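Local coordinates for proto-oncogene tyrosine-protein kinase receptor Ret (Danio rerio, PDB 7AMK) that is a receptor tyrosine kinase that assembles with GDNF and its co-receptor GFR alpha 1 and probably relays the signal into the cell, at residues L23-M28 / L87-S92; N292-E297 / R331-G336. The protein carries 4 engineered substitutions. All coordinates share one frame; numbering follows the deposited sequence.

Contact 1: residues L23-M28 / L87-S92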
ATOM      1  N   LEU A  23      38.356 -46.580  -6.184  1.00 19.10           N
ATOM      2  CA  LEU A  23      37.847 -45.580  -5.259  1.00 22.94           C
ATOM      3  C   LEU A  23      36.824 -46.268  -4.368  1.00 18.62           C
ATOM      4  O   LEU A  23      36.425 -47.408  -4.616  1.00 21.95           O
ATOM      5  CB  LEU A  23      37.232 -44.376  -5.993  1.00 17.48           C
ATOM      6  CG  LEU A  23      36.188 -44.673  -7.090  1.00 21.38           C
ATOM      7  CD1 LEU A  23      34.763 -44.957  -6.548  1.00 17.84           C
ATOM      8  CD2 LEU A  23      36.156 -43.556  -8.127  1.00 25.81           C
ATOM      9  N   GLN A  24      36.412 -45.558  -3.322  1.00 23.08           N
ATOM     10  CA  GLN A  24      35.456 -46.049  -2.338  1.00 17.89           C
ATOM     11  C   GLN A  24      34.284 -45.077  -2.239  1.00 20.47           C
ATOM     12  O   GLN A  24      34.473 -43.907  -1.883  1.00 18.67           O
ATOM     13  CB  GLN A  24      36.126 -46.219  -0.981  1.00 18.28           C
ATOM     14  CG  GLN A  24      35.182 -46.781   0.072  1.00 20.37           C
ATOM     15  CD  GLN A  24      35.789 -46.689   1.451  1.00 25.62           C
ATOM     16  OE1 GLN A  24      36.997 -46.497   1.581  1.00 26.33           O
ATOM     17  NE2 GLN A  24      34.952 -46.804   2.495  1.00 21.45           N
ATOM     18  N   VAL A  25      33.089 -45.554  -2.610  1.00 21.40           N
ATOM     19  CA  VAL A  25      31.833 -44.812  -2.469  1.00 17.44           C
ATOM     20  C   VAL A  25      31.400 -44.869  -1.012  1.00 20.20           C
ATOM     21  O   VAL A  25      31.381 -45.951  -0.406  1.00 20.07           O
ATOM     22  CB  VAL A  25      30.740 -45.422  -3.362  1.00 19.37           C
ATOM     23  CG1 VAL A  25      29.378 -44.837  -3.037  1.00 18.28           C
ATOM     24  CG2 VAL A  25      31.065 -45.248  -4.820  1.00 18.22           C
ATOM     25  N   ILE A  26      31.016 -43.719  -0.449  1.00 17.26           N
ATOM     26  CA  ILE A  26      30.639 -43.611   0.958  1.00 20.29           C
ATOM     27  C   ILE A  26      29.130 -43.440   1.084  1.00 21.09           C
ATOM     28  O   ILE A  26      28.525 -42.629   0.367  1.00 17.29           O
ATOM     29  CB  ILE A  26      31.352 -42.443   1.655  1.00 19.32           C
ATOM     30  CG1 ILE A  26      32.860 -42.605   1.544  1.00 18.97           C
ATOM     31  CG2 ILE A  26      30.890 -42.335   3.128  1.00 16.44           C
ATOM     32  CD1 ILE A  26      33.395 -43.689   2.423  1.00 21.54           C
ATOM     33  N   SER A  27      28.528 -44.174   2.018  1.00 18.36           N
ATOM     34  CA  SER A  27      27.136 -43.952   2.385  1.00 23.11           C
ATOM     35  C   SER A  27      27.071 -43.687   3.878  1.00 21.47           C
ATOM     36  O   SER A  27      27.680 -44.414   4.663  1.00 32.87           O
ATOM     37  CB  SER A  27      26.256 -45.160   2.036  1.00 31.90           C
ATOM     38  OG  SER A  27      24.872 -44.893   2.236  1.00 28.38           O
ATOM     39  N   MET A  28      26.358 -42.650   4.278  1.00 18.99           N
ATOM     40  CA  MET A  28      26.236 -42.351   5.694  1.00 23.12           C
ATOM     41  C   MET A  28      24.919 -42.867   6.258  1.00 27.44           C
ATOM     42  O   MET A  28      23.867 -42.759   5.615  1.00 26.62           O
ATOM     43  CB  MET A  28      26.397 -40.865   5.930  1.00 24.68           C
ATOM     44  CG  MET A  28      27.832 -40.484   5.611  1.00 22.10           C
ATOM     45  SD  MET A  28      28.319 -39.065   6.495  1.00 37.58           S
ATOM     46  CE  MET A  28      28.410 -39.704   8.172  1.00 24.05           C
ATOM     47  N   LEU A  87      29.492 -44.105 -14.535  1.00 29.01           N
ATOM     48  CA  LEU A  87      28.879 -45.228 -13.838  1.00 27.54           C
ATOM     49  C   LEU A  87      27.865 -44.732 -12.818  1.00 24.79           C
ATOM     50  O   LEU A  87      28.003 -43.650 -12.250  1.00 27.90           O
ATOM     51  CB  LEU A  87      29.929 -46.064 -13.099  1.00 29.78           C
ATOM     52  CG  LEU A  87      30.922 -46.846 -13.944  1.00 26.59           C
ATOM     53  CD1 LEU A  87      32.045 -47.377 -13.066  1.00 30.66           C
ATOM     54  CD2 LEU A  87      30.191 -47.966 -14.663  1.00 24.56           C
ATOM     55  N   LYS A  88      26.862 -45.555 -12.567  1.00 27.46           N
ATOM     56  CA  LYS A  88      25.853 -45.288 -11.555  1.00 31.31           C
ATOM     57  C   LYS A  88      25.996 -46.332 -10.456  1.00 33.71           C
ATOM     58  O   LYS A  88      25.991 -47.542 -10.725  1.00 28.61           O
ATOM     59  CB  LYS A  88      24.440 -45.310 -12.155  1.00 37.81           C
ATOM     60  CG  LYS A  88      24.041 -43.997 -12.820  1.00 29.41           C
ATOM     61  CD  LYS A  88      24.285 -42.834 -11.869  1.00 34.31           C
ATOM     62  N   VAL A  89      26.135 -45.863  -9.226  1.00 26.74           N
ATOM     63  CA  VAL A  89      26.252 -46.723  -8.064  1.00 25.20           C
ATOM     64  C   VAL A  89      25.044 -46.465  -7.176  1.00 27.08           C
ATOM     65  O   VAL A  89      24.736 -45.312  -6.852  1.00 24.90           O
ATOM     66  CB  VAL A  89      27.582 -46.476  -7.332  1.00 25.57           C
ATOM     67  CG1 VAL A  89      27.627 -47.220  -6.001  1.00 25.98           C
ATOM     68  CG2 VAL A  89      28.750 -46.902  -8.243  1.00 21.05           C
ATOM     69  N   GLY A  90      24.335 -47.535  -6.826  1.00 33.67           N
ATOM     70  CA  GLY A  90      23.202 -47.447  -5.930  1.00 24.33           C
ATOM     71  C   GLY A  90      23.504 -48.018  -4.559  1.00 26.00           C
ATOM     72  O   GLY A  90      24.422 -48.825  -4.397  1.00 27.17           O
ATOM     73  N   VAL A  91      22.737 -47.604  -3.560  1.00 25.29           N
ATOM     74  CA  VAL A  91      22.867 -48.132  -2.212  1.00 30.15           C
ATOM     75  C   VAL A  91      21.466 -48.326  -1.638  1.00 26.25           C
ATOM     76  O   VAL A  91      20.531 -47.593  -1.968  1.00 31.57           O
ATOM     77  CB  VAL A  91      23.732 -47.200  -1.329  1.00 30.68           C
ATOM     78  CG1 VAL A  91      22.975 -45.921  -0.996  1.00 35.25           C
ATOM     79  CG2 VAL A  91      24.149 -47.904  -0.064  1.00 33.79           C
ATOM     80  N   SER A  92      21.313 -49.348  -0.804  1.00 31.23           N
ATOM     81  CA  SER A  92      20.052 -49.587  -0.112  1.00 30.09           C
ATOM     82  C   SER A  92      20.352 -50.238   1.226  1.00 31.57           C
ATOM     83  O   SER A  92      21.434 -50.790   1.433  1.00 33.79           O
ATOM     84  CB  SER A  92      19.107 -50.471  -0.941  1.00 35.69           C
ATOM     85  OG  SER A  92      19.741 -51.681  -1.323  1.00 38.46           O
TER
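Val25 and Val89 meet methyl to methyl, tip to tip, across the core of the beta sandwich of the first RET cadherin-like domain. Val25 follows directly on strand 21-24 of a three-stranded sheet, while Val89 sits in strand 83-92 of the mixed sheet that faces it. The two segments run in the same general direction, and the CA atoms of Val25 and Val89 are 8.1 Å apart, a separation bridged entirely by side chains. One methyl of Val89 faces the fork of its partner: Val89 CG1 lies 4.1 Å from Val25 CG2 and 4.2 Å from Val25 CG1. In Val89 this is the branch placed anti to the backbone N (chi1 172°), which brings it in front of Val25, with CG2 standing slightly further back.

Two residues further on, Ser27 meets Val91 in the reverse sense, a single tip against a fork. Here the chains are slightly closer, with 7.5 Å between the CA atoms of Ser27 and Val91. Val91 has CG1 between its backbone N and carbonyl carbon (chi1 72°), which turns both methyls to the serine. No hydrogen bond crosses the contact; both pairs are held by van der Waals packing.

Phe38 of strand 37-40 touches both Val25 and Ser27, and Val109 and Leu40 flank Val89 within its own sheet. Gln24 points elsewhere, its amide bonding to Gln151 and Glu186 in the cadherin domain that follows.

The hydroxyl of Ser27 is a polar atom set among carbon: buried here by valine, and no hydrogen-bonding partner is modelled for it. Ser27 CB is 4.0 Å from Val91 CG2, and Ser27 OG stands evenly over the fork, 3.9 Å from Val91 CG1 and 3.9 Å from Val91 CG2.

Contact 2: residues N292-E297 / R331-G336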
ATOM      1  N   ASN A 292     -16.183 -15.382   4.462  1.00 45.86           N
ATOM      2  CA  ASN A 292     -16.485 -14.799   3.156  1.00 51.55           C
ATOM      3  C   ASN A 292     -16.041 -13.350   3.006  1.00 53.31           C
ATOM      4  O   ASN A 292     -16.045 -12.837   1.882  1.00 53.34           O
ATOM      5  CB  ASN A 292     -17.988 -14.862   2.867  1.00 51.29           C
ATOM      6  CG  ASN A 292     -18.428 -16.216   2.373  1.00 49.70           C
ATOM      7  OD1 ASN A 292     -17.647 -16.959   1.775  1.00 55.62           O
ATOM      8  ND2 ASN A 292     -19.681 -16.550   2.619  1.00 53.60           N
ATOM      9  N   ASN A 293     -15.687 -12.666   4.090  1.00 52.24           N
ATOM     10  CA  ASN A 293     -15.263 -11.273   3.997  1.00 51.54           C
ATOM     11  C   ASN A 293     -13.798 -11.044   4.330  1.00 53.19           C
ATOM     12  O   ASN A 293     -13.229 -10.050   3.876  1.00 50.43           O
ATOM     13  CB  ASN A 293     -16.115 -10.391   4.918  1.00 49.38           C
ATOM     14  CG  ASN A 293     -17.537 -10.229   4.415  1.00 54.44           C
ATOM     15  OD1 ASN A 293     -17.762  -9.816   3.276  1.00 55.45           O
ATOM     16  ND2 ASN A 293     -18.506 -10.566   5.261  1.00 48.83           N
ATOM     17  N   PHE A 294     -13.179 -11.932   5.103  1.00 49.76           N
ATOM     18  CA  PHE A 294     -11.820 -11.745   5.584  1.00 52.22           C
ATOM     19  C   PHE A 294     -10.941 -12.896   5.112  1.00 48.30           C
ATOM     20  O   PHE A 294     -11.422 -13.990   4.809  1.00 54.50           O
ATOM     21  CB  PHE A 294     -11.787 -11.630   7.118  1.00 47.09           C
ATOM     22  CG  PHE A 294     -12.356 -10.338   7.643  1.00 48.17           C
ATOM     23  CD1 PHE A 294     -11.548  -9.217   7.803  1.00 42.10           C
ATOM     24  CD2 PHE A 294     -13.698 -10.242   7.970  1.00 47.14           C
ATOM     25  CE1 PHE A 294     -12.073  -8.021   8.275  1.00 46.70           C
ATOM     26  CE2 PHE A 294     -14.231  -9.054   8.450  1.00 46.35           C
ATOM     27  CZ  PHE A 294     -13.420  -7.939   8.601  1.00 45.42           C
ATOM     28  N   ALA A 295      -9.641 -12.632   5.031  1.00 50.13           N
ATOM     29  CA  ALA A 295      -8.686 -13.661   4.648  1.00 45.10           C
ATOM     30  C   ALA A 295      -7.328 -13.270   5.191  1.00 39.60           C
ATOM     31  O   ALA A 295      -7.047 -12.086   5.398  1.00 40.21           O
ATOM     32  CB  ALA A 295      -8.614 -13.853   3.128  1.00 45.54           C
ATOM     33  N   ILE A 296      -6.490 -14.273   5.426  1.00 45.08           N
ATOM     34  CA  ILE A 296      -5.126 -14.048   5.881  1.00 37.68           C
ATOM     35  C   ILE A 296      -4.193 -14.187   4.686  1.00 37.73           C
ATOM     36  O   ILE A 296      -4.310 -15.139   3.908  1.00 40.44           O
ATOM     37  CB  ILE A 296      -4.739 -15.031   6.998  1.00 37.45           C
ATOM     38  CG1 ILE A 296      -5.692 -14.884   8.186  1.00 35.11           C
ATOM     39  CG2 ILE A 296      -3.287 -14.816   7.401  1.00 35.85           C
ATOM     40  CD1 ILE A 296      -5.727 -13.518   8.774  1.00 35.46           C
ATOM     41  N   GLU A 297      -3.278 -13.237   4.533  1.00 35.52           N
ATOM     42  CA  GLU A 297      -2.201 -13.325   3.558  1.00 39.09           C
ATOM     43  C   GLU A 297      -0.919 -13.740   4.272  1.00 39.89           C
ATOM     44  O   GLU A 297      -0.518 -13.113   5.260  1.00 34.16           O
ATOM     45  CB  GLU A 297      -1.993 -11.991   2.841  1.00 34.87           C
ATOM     46  N   ARG A 331     -19.242  -5.193  13.630  1.00 42.12           N
ATOM     47  CA  ARG A 331     -18.985  -6.427  14.359  1.00 47.55           C
ATOM     48  C   ARG A 331     -17.607  -6.359  14.989  1.00 43.71           C
ATOM     49  O   ARG A 331     -16.685  -5.742  14.448  1.00 50.35           O
ATOM     50  CB  ARG A 331     -19.094  -7.666  13.455  1.00 44.19           C
ATOM     51  CG  ARG A 331     -20.456  -7.835  12.780  1.00 51.01           C
ATOM     52  CD  ARG A 331     -20.447  -8.956  11.749  1.00 52.77           C
ATOM     53  NE  ARG A 331     -21.735  -9.080  11.074  1.00 53.53           N
ATOM     54  N   SER A 332     -17.480  -6.998  16.146  1.00 41.85           N
ATOM     55  CA  SER A 332     -16.224  -7.082  16.876  1.00 48.94           C
ATOM     56  C   SER A 332     -15.974  -8.538  17.240  1.00 47.47           C
ATOM     57  O   SER A 332     -16.767  -9.139  17.970  1.00 43.23           O
ATOM     58  CB  SER A 332     -16.271  -6.209  18.124  1.00 42.77           C
ATOM     59  OG  SER A 332     -16.125  -4.863  17.757  1.00 57.38           O
ATOM     60  N   PHE A 333     -14.875  -9.103  16.744  1.00 42.88           N
ATOM     61  CA  PHE A 333     -14.582 -10.512  16.981  1.00 49.99           C
ATOM     62  C   PHE A 333     -13.085 -10.723  17.195  1.00 50.08           C
ATOM     63  O   PHE A 333     -12.241  -9.935  16.751  1.00 41.49           O
ATOM     64  CB  PHE A 333     -15.071 -11.381  15.815  1.00 50.74           C
ATOM     65  CG  PHE A 333     -14.521 -10.960  14.494  1.00 47.74           C
ATOM     66  CD1 PHE A 333     -13.298 -11.448  14.051  1.00 47.35           C
ATOM     67  CD2 PHE A 333     -15.205 -10.051  13.706  1.00 48.29           C
ATOM     68  CE1 PHE A 333     -12.777 -11.048  12.837  1.00 48.23           C
ATOM     69  CE2 PHE A 333     -14.688  -9.647  12.478  1.00 50.61           C
ATOM     70  CZ  PHE A 333     -13.479 -10.141  12.049  1.00 46.26           C
ATOM     71  N   LEU A 334     -12.767 -11.821  17.875  1.00 43.51           N
ATOM     72  CA  LEU A 334     -11.389 -12.202  18.158  1.00 44.86           C
ATOM     73  C   LEU A 334     -11.074 -13.391  17.251  1.00 47.20           C
ATOM     74  O   LEU A 334     -11.529 -14.510  17.496  1.00 51.54           O
ATOM     75  CB  LEU A 334     -11.207 -12.512  19.644  1.00 39.21           C
ATOM     76  CG  LEU A 334      -9.788 -12.911  20.095  1.00 54.11           C
ATOM     77  CD1 LEU A 334      -8.738 -11.858  19.707  1.00 44.59           C
ATOM     78  CD2 LEU A 334      -9.714 -13.243  21.598  1.00 41.96           C
ATOM     79  N   LEU A 335     -10.312 -13.139  16.189  1.00 41.60           N
ATOM     80  CA  LEU A 335     -10.105 -14.114  15.122  1.00 36.95           C
ATOM     81  C   LEU A 335      -8.802 -14.859  15.389  1.00 35.50           C
ATOM     82  O   LEU A 335      -7.717 -14.270  15.352  1.00 38.53           O
ATOM     83  CB  LEU A 335     -10.085 -13.416  13.763  1.00 40.77           C
ATOM     84  CG  LEU A 335      -9.711 -14.224  12.512  1.00 44.54           C
ATOM     85  CD1 LEU A 335     -10.757 -15.293  12.216  1.00 48.65           C
ATOM     86  CD2 LEU A 335      -9.510 -13.318  11.302  1.00 38.65           C
ATOM     87  N   GLY A 336      -8.906 -16.149  15.677  1.00 38.56           N
ATOM     88  CA  GLY A 336      -7.736 -16.968  15.886  1.00 35.42           C
ATOM     89  C   GLY A 336      -7.200 -17.513  14.575  1.00 40.67           C
ATOM     90  O   GLY A 336      -7.956 -17.760  13.630  1.00 38.36           O
TER
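Phe294 and Phe333 form a T-shaped pair between the two sheets of the third RET cadherin-like domain, a beta sandwich. Phe294 is the first residue to leave helical geometry after helix 288-293 and opens strand 294-303, the outermost strand of an antiparallel sheet; Phe333 lies in strand 331-341 of the facing mixed sheet.

The aromatic interaction is edge-to-face. Phe333 supplies the edge and Phe294 the face, with ring centroids 5.5 Å apart and planes at 72°. The side chains come from opposite directions, and the leading corner of Phe333 lands off the middle of its partner: CZ of Phe333 stands above the rim of the Phe294 ring, 3.8 Å from Phe294 CE2. Neighbouring rim atoms follow a little further out, Phe333 CE2 lying 4.1 Å from Phe294 CE2. Phe333 reaches this place with CG between its backbone N and carbonyl carbon (chi1 55°), which carries the ring edge-first toward Phe294.

Aliphatic packing is looser. Ile296 and Leu335 also face each other across the sandwich, but their closest approach, Ile296 CD1 to Leu335 CD2, is 4.6 Å. No hydrogen bond joins the segments, so the contact is wholly apolar. Apolar neighbours continue the packing: Leu319 and Leu321 of strand 312-321 lie against Phe294, while Trp289 and Ile290 of the helix touch Phe333.

Backbone hydrogen bonds keep each segment in its own sheet: Ala295, next to Phe294, pairs with Lys320, and Phe333 pairs with Val357. Leu335 also packs beside the Phe333 ring from within the same strand: its CB lies in the plane of that ring, at the edge, 3.7 Å from Phe333 CE1.

Overall arrangement
Contact 1 comes first along the chain and is complete before contact 2 begins. They share no sheet or strand: contact 1 belongs to the first cadherin-like domain and contact 2 to the third, with a cadherin domain between them in sequence. Their centres are 54 Å apart, on opposite sides of the centre of the chain, and their nearest atoms remain about 38 Å apart. Each joins the facing sheets of its own sandwich, so the two cores pack separately within an elongated ectodomain. Calcium ions bound by residues of both the second and third domains lie at the junction between those domains, linking neighbouring modules.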